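Local coordinates for 11R-lipoxygenase (Gersemia fruticosa, PDB 3VF1), which is a non-heme iron dioxygenase that probably inserts molecular oxygen into polyunsaturated fatty acids, with an activity that depends on calcium, at residues A[397-402]-A[463-468]. Sequence-based numbering, arbitrary orientation.
Sequences HLMMEP and KHYRSV. With FE2 (Fe (II) ion), chain E.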
loop_
_atom_site.group_PDB
_atom_site.type_symbol
_atom_site.label_atom_id
_atom_site.label_comp_id
_atom_site.label_asym_id
_atom_site.label_seq_id
_atom_site.Cartn_x
_atom_site.Cartn_y
_atom_site.Cartn_z
ATOM N N HIS A 397 -3.825 -0.627 2.832
ATOM C CA HIS A 397 -4.068 0.727 3.319
ATOM C C HIS A 397 -4.385 0.761 4.816
ATOM O O HIS A 397 -3.657 1.380 5.592
ATOM C CB HIS A 397 -5.198 1.391 2.524
ATOM C CG HIS A 397 -4.783 1.870 1.167
ATOM N ND1 HIS A 397 -4.721 3.208 0.839
ATOM C CD2 HIS A 397 -4.404 1.193 0.057
ATOM C CE1 HIS A 397 -4.326 3.333 -0.416
ATOM N NE2 HIS A 397 -4.127 2.126 -0.912
ATOM N N LEU A 398 -5.465 0.100 5.219
ATOM C CA LEU A 398 -5.955 0.208 6.590
ATOM C C LEU A 398 -5.091 -0.539 7.611
ATOM O O LEU A 398 -4.892 -0.057 8.724
ATOM C CB LEU A 398 -7.404 -0.279 6.675
ATOM C CG LEU A 398 -8.399 0.478 5.788
ATOM C CD1 LEU A 398 -9.821 0.008 6.052
ATOM C CD2 LEU A 398 -8.288 1.982 5.996
ATOM N N MET A 399 -4.577 -1.705 7.238
ATOM C CA MET A 399 -3.786 -2.514 8.166
ATOM C C MET A 399 -2.411 -1.908 8.449
ATOM O O MET A 399 -1.786 -2.225 9.461
ATOM C CB MET A 399 -3.627 -3.941 7.633
ATOM C CG MET A 399 -4.854 -4.822 7.844
ATOM S SD MET A 399 -5.136 -5.233 9.580
ATOM C CE MET A 399 -3.784 -6.364 9.901
ATOM N N MET A 400 -1.939 -1.036 7.565
ATOM C CA MET A 400 -0.619 -0.434 7.730
ATOM C C MET A 400 -0.669 0.936 8.403
ATOM O O MET A 400 0.341 1.406 8.924
ATOM C CB MET A 400 0.087 -0.308 6.377
ATOM C CG MET A 400 0.574 -1.625 5.793
ATOM S SD MET A 400 1.718 -2.497 6.877
ATOM C CE MET A 400 0.645 -3.747 7.575
ATOM N N GLU A 401 -1.833 1.576 8.400
ATOM C CA GLU A 401 -1.951 2.925 8.946
ATOM C C GLU A 401 -1.557 2.999 10.426
ATOM O O GLU A 401 -0.877 3.939 10.840
ATOM C CB GLU A 401 -3.370 3.466 8.757
ATOM C CG GLU A 401 -3.523 4.925 9.159
ATOM C CD GLU A 401 -4.942 5.430 8.999
ATOM O OE1 GLU A 401 -5.759 4.736 8.354
ATOM O OE2 GLU A 401 -5.242 6.525 9.521
ATOM N N PRO A 402 -1.983 2.010 11.227
ATOM C CA PRO A 402 -1.678 2.017 12.663
ATOM C C PRO A 402 -0.190 2.182 12.976
ATOM O O PRO A 402 0.147 2.780 13.996
ATOM C CB PRO A 402 -2.169 0.645 13.127
ATOM C CG PRO A 402 -3.252 0.300 12.175
ATOM C CD PRO A 402 -2.823 0.859 10.854
ATOM N N LYS A 463 -15.643 -8.264 7.895
ATOM C CA LYS A 463 -15.750 -9.713 7.985
ATOM C C LYS A 463 -14.378 -10.375 7.910
ATOM O O LYS A 463 -14.123 -11.366 8.594
ATOM C CB LYS A 463 -16.657 -10.253 6.879
ATOM C CG LYS A 463 -17.008 -11.721 7.041
ATOM C CD LYS A 463 -18.038 -12.168 6.016
ATOM C CE LYS A 463 -18.416 -13.627 6.213
ATOM N NZ LYS A 463 -19.374 -14.104 5.180
ATOM N N HIS A 464 -13.493 -9.826 7.082
ATOM C CA HIS A 464 -12.142 -10.355 6.967
ATOM C C HIS A 464 -11.311 -9.998 8.193
ATOM O O HIS A 464 -10.522 -10.811 8.674
ATOM C CB HIS A 464 -11.445 -9.827 5.711
ATOM C CG HIS A 464 -10.061 -10.371 5.521
ATOM N ND1 HIS A 464 -9.815 -11.584 4.915
ATOM C CD2 HIS A 464 -8.853 -9.877 5.877
ATOM C CE1 HIS A 464 -8.514 -11.810 4.896
ATOM N NE2 HIS A 464 -7.907 -10.789 5.474
ATOM N N TYR A 465 -11.489 -8.779 8.692
ATOM C CA TYR A 465 -10.714 -8.305 9.831
ATOM C C TYR A 465 -10.985 -9.146 11.073
ATOM O O TYR A 465 -10.065 -9.494 11.806
ATOM C CB TYR A 465 -11.022 -6.835 10.125
ATOM C CG TYR A 465 -10.175 -6.267 11.241
ATOM C CD1 TYR A 465 -8.869 -5.854 11.008
ATOM C CD2 TYR A 465 -10.677 -6.150 12.530
ATOM C CE1 TYR A 465 -8.090 -5.340 12.025
ATOM C CE2 TYR A 465 -9.905 -5.636 13.552
ATOM C CZ TYR A 465 -8.613 -5.232 13.294
ATOM O OH TYR A 465 -7.841 -4.720 14.310
ATOM N N ARG A 466 -12.251 -9.474 11.307
ATOM C CA ARG A 466 -12.629 -10.269 12.472
ATOM C C ARG A 466 -11.804 -11.547 12.603
ATOM O O ARG A 466 -11.629 -12.060 13.706
ATOM C CB ARG A 466 -14.116 -10.626 12.423
ATOM C CG ARG A 466 -15.038 -9.511 12.885
ATOM C CD ARG A 466 -16.426 -10.035 13.216
ATOM N NE ARG A 466 -17.157 -10.486 12.034
ATOM C CZ ARG A 466 -17.867 -9.688 11.239
ATOM N NH1 ARG A 466 -17.941 -8.385 11.482
ATOM N NH2 ARG A 466 -18.502 -10.195 10.190
ATOM N N SER A 467 -11.298 -12.056 11.483
ATOM C CA SER A 467 -10.577 -13.325 11.483
ATOM C C SER A 467 -9.095 -13.185 11.140
ATOM O O SER A 467 -8.355 -14.168 11.172
ATOM C CB SER A 467 -11.228 -14.294 10.492
ATOM O OG SER A 467 -12.541 -14.640 10.896
ATOM N N VAL A 468 -8.657 -11.974 10.816
ATOM C CA VAL A 468 -7.285 -11.778 10.360
ATOM C C VAL A 468 -6.286 -11.783 11.512
ATOM O O VAL A 468 -6.573 -11.290 12.602
ATOM C CB VAL A 468 -7.124 -10.456 9.577
ATOM C CG1 VAL A 468 -7.131 -9.259 10.522
ATOM C CG2 VAL A 468 -5.839 -10.478 8.766
HETATM FE FE FE2 E . -3.548 2.031 -2.989
HETATM O O HOH W 1 -4.767 3.232 -4.595
#
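Met399, on the long helix 369-410, faces Tyr465 at the end of helix 456-465 across a CA-to-CA distance of 9.2 Å, and a type I beta turn from Tyr465 to Val468, closed by Val468 N to Tyr465 O at 3.0 Å, folds Val468 back toward the same methionine. Bent at both chi2 and chi3, the Met399 chain curls its end toward 463-468. Met399 SD lies 3.8 Å from Tyr465 CE1 and 5.1 Å from the ring centroid; at 86° off the ring normal it sits at the edge, in the ring plane, a Met-aromatic contact in which the polarisable sulfur meets the slightly positive rim of hydrogens. The methyl carbon turns to the other residue: Met399 CE approaches Val468 CG1 at 4.5 Å, a looser apolar contact. A flexible, unbranched methionine suits this buried place because its sulfur and methyl can serve two different neighbours; valine's short branched side chain offers a methyl without a polar group to satisfy.

Helix 369-410 is the long iron-binding helix of the lipoxygenase catalytic domain. Two residues before Met399, His397 takes no part in the contact with 463-468 but binds the ferrous ion through NE2 at 2.2 Å, alongside His392, His575, Asn579, the C-terminal carboxylate of Ile698 and a water. The contact packs the end of helix 456-465 and the following turn against a flank of helix 369-410 roughly at right angles to the iron's direction. Tyr465 suits its position in being amphipathic: CG anti to the backbone N (chi1 -176°) carries the ring toward Met399, while its OH hydrogen-bonds to the carbonyl oxygen of Pro540.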